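Local coordinates for uncharacterized protein YLR021W (PDB 2Z5B) that helps assemble the yeast 20S proteasome by forming, with a second chaperone, a heterodimer that binds proteasome precursors and promotes formation of the alpha-ring, at residues M1-K12 against K165-A178. Residues are numbered along the deposited sequence; the frame is centred on the assembly and turned at random.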
ATOM      1  N   MET B   1      -6.654 -10.120  -4.552  1.00 49.38           N
ATOM      2  CA  MET B   1      -8.065 -10.475  -4.900  1.00 48.49           C
ATOM      3  C   MET B   1      -9.057  -9.811  -3.940  1.00 47.31           C
ATOM      4  O   MET B   1     -10.046  -9.229  -4.384  1.00 48.20           O
ATOM      5  CB  MET B   1      -8.249 -12.000  -4.965  1.00 49.55           C
ATOM      6  CG  MET B   1      -9.710 -12.517  -5.014  1.00 50.98           C
ATOM      7  SD  MET B   1     -10.803 -11.756  -6.250  1.00 59.45           S
ATOM      8  CE  MET B   1     -10.036 -12.274  -7.792  1.00 55.26           C
ATOM      9  N   ILE B   2      -8.782  -9.861  -2.637  1.00 44.97           N
ATOM     10  CA  ILE B   2      -9.667  -9.202  -1.670  1.00 42.80           C
ATOM     11  C   ILE B   2      -9.177  -7.807  -1.265  1.00 40.56           C
ATOM     12  O   ILE B   2      -8.106  -7.644  -0.688  1.00 39.96           O
ATOM     13  CB  ILE B   2      -9.953 -10.076  -0.430  1.00 43.35           C
ATOM     14  CG1 ILE B   2     -10.543 -11.424  -0.861  1.00 43.97           C
ATOM     15  CG2 ILE B   2     -10.937  -9.368   0.507  1.00 42.75           C
ATOM     16  CD1 ILE B   2     -10.088 -12.605  -0.003  1.00 47.09           C
ATOM     17  N   SER B   3      -9.977  -6.804  -1.597  1.00 38.26           N
ATOM     18  CA  SER B   3      -9.669  -5.429  -1.225  1.00 35.96           C
ATOM     19  C   SER B   3     -10.614  -5.024  -0.094  1.00 34.73           C
ATOM     20  O   SER B   3     -11.782  -5.447  -0.071  1.00 32.84           O
ATOM     21  CB  SER B   3      -9.814  -4.510  -2.431  1.00 35.53           C
ATOM     22  OG  SER B   3      -9.518  -3.162  -2.097  1.00 36.36           O
ATOM     23  N   TYR B   4     -10.073  -4.277   0.869  1.00 32.65           N
ATOM     24  CA  TYR B   4     -10.855  -3.631   1.911  1.00 32.28           C
ATOM     25  C   TYR B   4     -10.721  -2.131   1.717  1.00 31.41           C
ATOM     26  O   TYR B   4      -9.664  -1.654   1.287  1.00 29.64           O
ATOM     27  CB  TYR B   4     -10.346  -4.015   3.305  1.00 32.63           C
ATOM     28  CG  TYR B   4     -10.296  -5.508   3.541  1.00 34.53           C
ATOM     29  CD1 TYR B   4     -11.401  -6.194   4.052  1.00 34.43           C
ATOM     30  CD2 TYR B   4      -9.139  -6.240   3.236  1.00 31.93           C
ATOM     31  CE1 TYR B   4     -11.346  -7.576   4.260  1.00 36.05           C
ATOM     32  CE2 TYR B   4      -9.077  -7.600   3.440  1.00 32.88           C
ATOM     33  CZ  TYR B   4     -10.184  -8.264   3.944  1.00 34.33           C
ATOM     34  OH  TYR B   4     -10.125  -9.631   4.150  1.00 37.18           O
ATOM     35  N   GLU B   5     -11.785  -1.385   1.998  1.00 30.74           N
ATOM     36  CA  GLU B   5     -11.733   0.078   1.840  1.00 30.84           C
ATOM     37  C   GLU B   5     -12.765   0.803   2.691  1.00 30.33           C
ATOM     38  O   GLU B   5     -13.760   0.205   3.123  1.00 29.08           O
ATOM     39  CB  GLU B   5     -11.899   0.490   0.371  1.00 31.24           C
ATOM     40  CG  GLU B   5     -13.350   0.513  -0.085  1.00 32.52           C
ATOM     41  CD  GLU B   5     -13.529   0.827  -1.554  1.00 33.19           C
ATOM     42  OE1 GLU B   5     -12.714   1.577  -2.138  1.00 31.36           O
ATOM     43  OE2 GLU B   5     -14.528   0.332  -2.124  1.00 37.49           O
ATOM     44  N   PHE B   6     -12.524   2.096   2.905  1.00 30.34           N
ATOM     45  CA  PHE B   6     -13.395   2.952   3.733  1.00 30.44           C
ATOM     46  C   PHE B   6     -13.132   4.384   3.334  1.00 31.06           C
ATOM     47  O   PHE B   6     -11.973   4.821   3.263  1.00 30.81           O
ATOM     48  CB  PHE B   6     -13.084   2.778   5.227  1.00 30.00           C
ATOM     49  CG  PHE B   6     -14.137   3.360   6.158  1.00 30.36           C
ATOM     50  CD1 PHE B   6     -15.260   2.612   6.509  1.00 30.06           C
ATOM     51  CD2 PHE B   6     -13.983   4.633   6.701  1.00 30.71           C
ATOM     52  CE1 PHE B   6     -16.230   3.139   7.377  1.00 31.42           C
ATOM     53  CE2 PHE B   6     -14.936   5.168   7.585  1.00 30.93           C
ATOM     54  CZ  PHE B   6     -16.070   4.410   7.917  1.00 31.61           C
ATOM     55  N   GLN B   7     -14.210   5.110   3.073  1.00 32.25           N
ATOM     56  CA  GLN B   7     -14.124   6.486   2.632  1.00 34.25           C
ATOM     57  C   GLN B   7     -14.951   7.344   3.572  1.00 35.33           C
ATOM     58  O   GLN B   7     -16.126   7.054   3.843  1.00 33.95           O
ATOM     59  CB  GLN B   7     -14.623   6.629   1.185  1.00 35.52           C
ATOM     60  CG  GLN B   7     -14.699   8.074   0.670  1.00 38.77           C
ATOM     61  CD  GLN B   7     -13.340   8.708   0.390  1.00 41.54           C
ATOM     62  OE1 GLN B   7     -12.679   8.384  -0.600  1.00 44.92           O
ATOM     63  NE2 GLN B   7     -12.941   9.660   1.238  1.00 45.36           N
ATOM     64  N   THR B   8     -14.319   8.392   4.081  1.00 36.41           N
ATOM     65  CA  THR B   8     -15.001   9.358   4.909  1.00 38.23           C
ATOM     66  C   THR B   8     -14.339  10.721   4.752  1.00 39.38           C
ATOM     67  O   THR B   8     -13.672  10.974   3.746  1.00 39.36           O
ATOM     68  CB  THR B   8     -15.082   8.892   6.396  1.00 38.15           C
ATOM     69  OG1 THR B   8     -15.798   9.870   7.158  1.00 38.71           O
ATOM     70  CG2 THR B   8     -13.685   8.676   6.974  1.00 38.57           C
ATOM     71  N   HIS B   9     -14.558  11.596   5.732  1.00 40.93           N
ATOM     72  CA  HIS B   9     -13.962  12.924   5.777  1.00 42.99           C
ATOM     73  C   HIS B   9     -13.399  13.137   7.170  1.00 44.35           C
ATOM     74  O   HIS B   9     -13.973  12.652   8.139  1.00 44.44           O
ATOM     75  CB  HIS B   9     -15.021  13.995   5.461  1.00 42.91           C
ATOM     76  CG  HIS B   9     -15.577  13.897   4.072  1.00 43.36           C
ATOM     77  ND1 HIS B   9     -16.526  12.962   3.715  1.00 44.26           N
ATOM     78  CD2 HIS B   9     -15.308  14.607   2.952  1.00 43.03           C
ATOM     79  CE1 HIS B   9     -16.820  13.103   2.435  1.00 44.93           C
ATOM     80  NE2 HIS B   9     -16.094  14.094   1.948  1.00 44.71           N
ATOM     81  N   LEU B  10     -12.265  13.822   7.286  1.00 46.34           N
ATOM     82  CA  LEU B  10     -11.738  14.136   8.616  1.00 48.69           C
ATOM     83  C   LEU B  10     -12.730  15.038   9.372  1.00 50.19           C
ATOM     84  O   LEU B  10     -13.371  15.896   8.757  1.00 50.40           O
ATOM     85  CB  LEU B  10     -10.344  14.773   8.537  1.00 48.94           C
ATOM     86  CG  LEU B  10      -9.139  13.860   8.307  1.00 48.38           C
ATOM     87  CD1 LEU B  10      -7.864  14.684   8.244  1.00 48.96           C
ATOM     88  CD2 LEU B  10      -9.023  12.799   9.394  1.00 49.16           C
ATOM     89  N   PRO B  11     -12.894  14.812  10.692  1.00 51.74           N
ATOM     90  CA  PRO B  11     -13.846  15.551  11.532  1.00 52.88           C
ATOM     91  C   PRO B  11     -13.781  17.078  11.352  1.00 53.93           C
ATOM     92  O   PRO B  11     -12.732  17.610  10.980  1.00 54.10           O
ATOM     93  CB  PRO B  11     -13.429  15.159  12.951  1.00 52.93           C
ATOM     94  CG  PRO B  11     -12.870  13.803  12.804  1.00 52.51           C
ATOM     95  CD  PRO B  11     -12.160  13.801  11.476  1.00 51.95           C
ATOM     96  N   LYS B  12     -14.877  17.781  11.642  1.00 55.07           N
ATOM     97  CA  LYS B  12     -16.042  17.199  12.324  1.00 56.15           C
ATOM     98  C   LYS B  12     -17.202  16.867  11.390  1.00 56.21           C
ATOM     99  O   LYS B  12     -18.097  16.102  11.757  1.00 56.64           O
ATOM    100  CB  LYS B  12     -16.506  18.107  13.479  1.00 56.27           C
ATOM    101  CG  LYS B  12     -17.096  19.455  13.044  1.00 56.81           C
ATOM    102  CD  LYS B  12     -17.674  20.211  14.231  1.00 57.13           C
ATOM    103  CE  LYS B  12     -18.780  21.166  13.798  1.00 58.23           C
ATOM    104  NZ  LYS B  12     -20.005  20.435  13.344  1.00 58.29           N
ATOM    105  N   LYS B 165      -7.181  12.893  16.217  1.00 44.09           N
ATOM    106  CA  LYS B 165      -6.942  12.539  14.824  1.00 43.88           C
ATOM    107  C   LYS B 165      -6.430  11.095  14.708  1.00 43.15           C
ATOM    108  O   LYS B 165      -6.832  10.376  13.790  1.00 42.85           O
ATOM    109  CB  LYS B 165      -5.981  13.537  14.182  1.00 44.33           C
ATOM    110  CG  LYS B 165      -6.070  13.642  12.657  1.00 45.71           C
ATOM    111  CD  LYS B 165      -5.510  14.986  12.165  1.00 46.59           C
ATOM    112  CE  LYS B 165      -4.300  15.441  12.983  1.00 47.80           C
ATOM    113  NZ  LYS B 165      -3.697  16.699  12.460  1.00 49.02           N
ATOM    114  N   LEU B 166      -5.573  10.674  15.648  1.00 41.65           N
ATOM    115  CA  LEU B 166      -5.100   9.286  15.699  1.00 40.87           C
ATOM    116  C   LEU B 166      -6.240   8.303  15.939  1.00 39.73           C
ATOM    117  O   LEU B 166      -6.354   7.282  15.240  1.00 39.40           O
ATOM    118  CB  LEU B 166      -4.013   9.090  16.766  1.00 41.20           C
ATOM    119  CG  LEU B 166      -3.521   7.652  16.981  1.00 41.96           C
ATOM    120  CD1 LEU B 166      -2.835   7.111  15.711  1.00 44.37           C
ATOM    121  CD2 LEU B 166      -2.585   7.550  18.179  1.00 41.73           C
ATOM    122  N   VAL B 167      -7.088   8.615  16.917  1.00 37.71           N
ATOM    123  CA  VAL B 167      -8.214   7.757  17.242  1.00 36.74           C
ATOM    124  C   VAL B 167      -9.191   7.631  16.065  1.00 36.25           C
ATOM    125  O   VAL B 167      -9.680   6.548  15.793  1.00 35.97           O
ATOM    126  CB  VAL B 167      -8.920   8.204  18.557  1.00 36.89           C
ATOM    127  CG1 VAL B 167     -10.189   7.392  18.819  1.00 37.29           C
ATOM    128  CG2 VAL B 167      -7.957   8.035  19.723  1.00 35.70           C
ATOM    129  N   PHE B 168      -9.467   8.737  15.386  1.00 35.44           N
ATOM    130  CA  PHE B 168     -10.373   8.723  14.236  1.00 35.65           C
ATOM    131  C   PHE B 168      -9.860   7.826  13.105  1.00 34.75           C
ATOM    132  O   PHE B 168     -10.626   7.045  12.540  1.00 34.70           O
ATOM    133  CB  PHE B 168     -10.591  10.138  13.699  1.00 35.97           C
ATOM    134  CG  PHE B 168     -11.493  10.193  12.499  1.00 37.24           C
ATOM    135  CD1 PHE B 168     -12.878  10.133  12.657  1.00 38.81           C
ATOM    136  CD2 PHE B 168     -10.964  10.299  11.218  1.00 39.04           C
ATOM    137  CE1 PHE B 168     -13.729  10.182  11.545  1.00 39.49           C
ATOM    138  CE2 PHE B 168     -11.806  10.348  10.098  1.00 38.24           C
ATOM    139  CZ  PHE B 168     -13.183  10.296  10.271  1.00 38.23           C
ATOM    140  N   VAL B 169      -8.580   7.973  12.761  1.00 34.19           N
ATOM    141  CA  VAL B 169      -7.963   7.142  11.732  1.00 34.03           C
ATOM    142  C   VAL B 169      -7.981   5.663  12.129  1.00 33.42           C
ATOM    143  O   VAL B 169      -8.316   4.806  11.294  1.00 33.11           O
ATOM    144  CB  VAL B 169      -6.528   7.615  11.358  1.00 34.22           C
ATOM    145  CG1 VAL B 169      -5.878   6.653  10.353  1.00 35.61           C
ATOM    146  CG2 VAL B 169      -6.569   9.026  10.770  1.00 36.23           C
ATOM    147  N   LEU B 170      -7.656   5.356  13.387  1.00 32.13           N
ATOM    148  CA  LEU B 170      -7.760   3.975  13.886  1.00 32.79           C
ATOM    149  C   LEU B 170      -9.185   3.415  13.745  1.00 32.63           C
ATOM    150  O   LEU B 170      -9.367   2.301  13.264  1.00 32.82           O
ATOM    151  CB  LEU B 170      -7.285   3.848  15.346  1.00 32.91           C
ATOM    152  CG  LEU B 170      -5.783   3.935  15.639  1.00 33.95           C
ATOM    153  CD1 LEU B 170      -5.455   3.822  17.159  1.00 33.52           C
ATOM    154  CD2 LEU B 170      -5.003   2.879  14.862  1.00 34.67           C
ATOM    155  N   LYS B 171     -10.183   4.200  14.147  1.00 32.19           N
ATOM    156  CA  LYS B 171     -11.590   3.830  13.947  1.00 33.18           C
ATOM    157  C   LYS B 171     -11.927   3.552  12.469  1.00 31.70           C
ATOM    158  O   LYS B 171     -12.632   2.611  12.169  1.00 31.35           O
ATOM    159  CB  LYS B 171     -12.510   4.927  14.484  1.00 32.73           C
ATOM    160  CG  LYS B 171     -13.976   4.542  14.458  1.00 35.49           C
ATOM    161  CD  LYS B 171     -14.854   5.603  15.145  1.00 35.86           C
ATOM    162  CE  LYS B 171     -16.326   5.372  14.789  1.00 40.19           C
ATOM    163  NZ  LYS B 171     -16.746   3.991  15.161  1.00 42.72           N
ATOM    164  N   CYS B 172     -11.422   4.378  11.568  1.00 31.92           N
ATOM    165  CA  CYS B 172     -11.670   4.202  10.128  1.00 33.03           C
ATOM    166  C   CYS B 172     -11.117   2.854   9.647  1.00 33.14           C
ATOM    167  O   CYS B 172     -11.777   2.123   8.899  1.00 33.35           O
ATOM    168  CB  CYS B 172     -11.030   5.357   9.345  1.00 32.87           C
ATOM    169  SG  CYS B 172     -11.849   6.946   9.559  1.00 36.60           S
ATOM    170  N   ILE B 173      -9.918   2.513  10.119  1.00 33.55           N
ATOM    171  CA  ILE B 173      -9.242   1.276   9.729  1.00 33.76           C
ATOM    172  C   ILE B 173     -10.009   0.063  10.246  1.00 35.32           C
ATOM    173  O   ILE B 173     -10.225  -0.894   9.495  1.00 34.76           O
ATOM    174  CB  ILE B 173      -7.756   1.270  10.178  1.00 33.69           C
ATOM    175  CG1 ILE B 173      -6.973   2.340   9.401  1.00 32.70           C
ATOM    176  CG2 ILE B 173      -7.129  -0.120   9.996  1.00 32.60           C
ATOM    177  CD1 ILE B 173      -5.681   2.805  10.060  1.00 31.98           C
ATOM    178  N   LYS B 174     -10.447   0.127  11.507  1.00 36.40           N
ATOM    179  CA  LYS B 174     -11.314  -0.894  12.114  1.00 38.48           C
ATOM    180  C   LYS B 174     -12.682  -1.016  11.418  1.00 38.61           C
ATOM    181  O   LYS B 174     -13.187  -2.126  11.238  1.00 39.33           O
ATOM    182  CB  LYS B 174     -11.500  -0.624  13.620  1.00 38.46           C
ATOM    183  CG  LYS B 174     -12.306  -1.699  14.380  1.00 40.23           C
ATOM    184  CD  LYS B 174     -12.236  -1.498  15.898  1.00 41.43           C
ATOM    185  CE  LYS B 174     -13.333  -2.274  16.616  1.00 44.27           C
ATOM    186  NZ  LYS B 174     -14.683  -1.667  16.393  1.00 48.79           N
ATOM    187  N   ASP B 175     -13.267   0.117  11.020  1.00 38.26           N
ATOM    188  CA  ASP B 175     -14.576   0.133  10.371  1.00 38.21           C
ATOM    189  C   ASP B 175     -14.528  -0.440   8.954  1.00 37.82           C
ATOM    190  O   ASP B 175     -15.519  -0.972   8.451  1.00 37.86           O
ATOM    191  CB  ASP B 175     -15.179   1.537  10.380  1.00 38.87           C
ATOM    192  CG  ASP B 175     -15.725   1.929  11.738  1.00 39.92           C
ATOM    193  OD1 ASP B 175     -15.934   1.035  12.594  1.00 42.71           O
ATOM    194  OD2 ASP B 175     -15.953   3.136  11.949  1.00 40.92           O
ATOM    195  N   MET B 176     -13.354  -0.365   8.342  1.00 37.35           N
ATOM    196  CA  MET B 176     -13.067  -1.054   7.108  1.00 37.08           C
ATOM    197  C   MET B 176     -13.297  -2.568   7.254  1.00 38.21           C
ATOM    198  O   MET B 176     -13.757  -3.213   6.309  1.00 38.45           O
ATOM    199  CB  MET B 176     -11.612  -0.759   6.727  1.00 37.69           C
ATOM    200  CG  MET B 176     -11.180  -1.228   5.374  1.00 35.42           C
ATOM    201  SD  MET B 176      -9.739  -0.297   4.810  1.00 34.05           S
ATOM    202  CE  MET B 176      -8.443  -0.917   5.856  1.00 28.90           C
ATOM    203  N   TYR B 177     -13.052  -3.075   8.471  1.00 39.00           N
ATOM    204  CA  TYR B 177     -12.726  -4.490   8.821  1.00 40.02           C
ATOM    205  C   TYR B 177     -11.277  -4.790   8.368  1.00 39.76           C
ATOM    206  O   TYR B 177     -10.963  -5.820   7.758  1.00 40.16           O
ATOM    207  CB  TYR B 177     -13.783  -5.467   8.314  1.00 41.99           C
ATOM    208  CG  TYR B 177     -15.184  -5.184   8.863  1.00 42.78           C
ATOM    209  CD1 TYR B 177     -15.452  -4.014   9.579  1.00 42.43           C
ATOM    210  CD2 TYR B 177     -16.247  -6.050   8.611  1.00 45.66           C
ATOM    211  CE1 TYR B 177     -16.729  -3.728  10.067  1.00 45.46           C
ATOM    212  CE2 TYR B 177     -17.548  -5.761   9.090  1.00 45.47           C
ATOM    213  CZ  TYR B 177     -17.765  -4.606   9.819  1.00 44.63           C
ATOM    214  OH  TYR B 177     -19.026  -4.305  10.307  1.00 47.31           O
ATOM    215  N   ALA B 178     -10.408  -3.846   8.711  1.00 38.63           N
ATOM    216  CA  ALA B 178      -9.134  -3.571   8.017  1.00 37.88           C
ATOM    217  C   ALA B 178      -8.591  -4.564   6.993  1.00 37.67           C
ATOM    218  O   ALA B 178      -9.186  -5.615   6.752  1.00 38.04           O
ATOM    219  CB  ALA B 178      -8.094  -3.249   9.008  1.00 38.89           C
TER
HETATM  220  O   HOH W   1     -14.035  -3.058   3.065  1.00 32.90           O
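Phe-168 fills the hollow where strand 3-9 gives way to Leu-10 and Pro-11. Proline's compact, rigid ring offers its CG and CD methylenes to the aromatic face: CD stands 3.6 Å from the centroid of the Phe-168 ring, almost on the normal, a CH-pi contact. On the opposite face, toward the rim, lies the sulfur of Cys-172, a side chain short enough to fit there, while Leu-10 CD2 and Thr-8 CG2 approach obliquely. That Thr-8 methyl is a short bump, 3.6 Å from Cys-172 SG. Two residues back along the strand, a chi1 of -166° swings the broad apolar ring of Phe-6 onto the helix, covering the turn from Cys-172 to Asp-175; the Cys-172 carbonyl oxygen lies over one face, and Asp-175 CB is 3.6 Å from Phe-6 CE1. Unbranched, flexible Met-176 slides under the backbone at Glu-5, its SD 3.6 Å from Glu-5 CA. Past the Schellman turn at Tyr-177, Ala-178 O sits 3.3 Å above the centre of the Tyr-4 ring. A water accepts from Glu-5 N and donates to Met-176 O. The helix thus packs on the mixed sheet at strand 3-9, an edge strand within this chain, antiparallel to strand 26-33 and touched by the YPL144W subunit; Met-176 also reaches Val-29, Leu-40 and, on helix 109-124, Tyr-120.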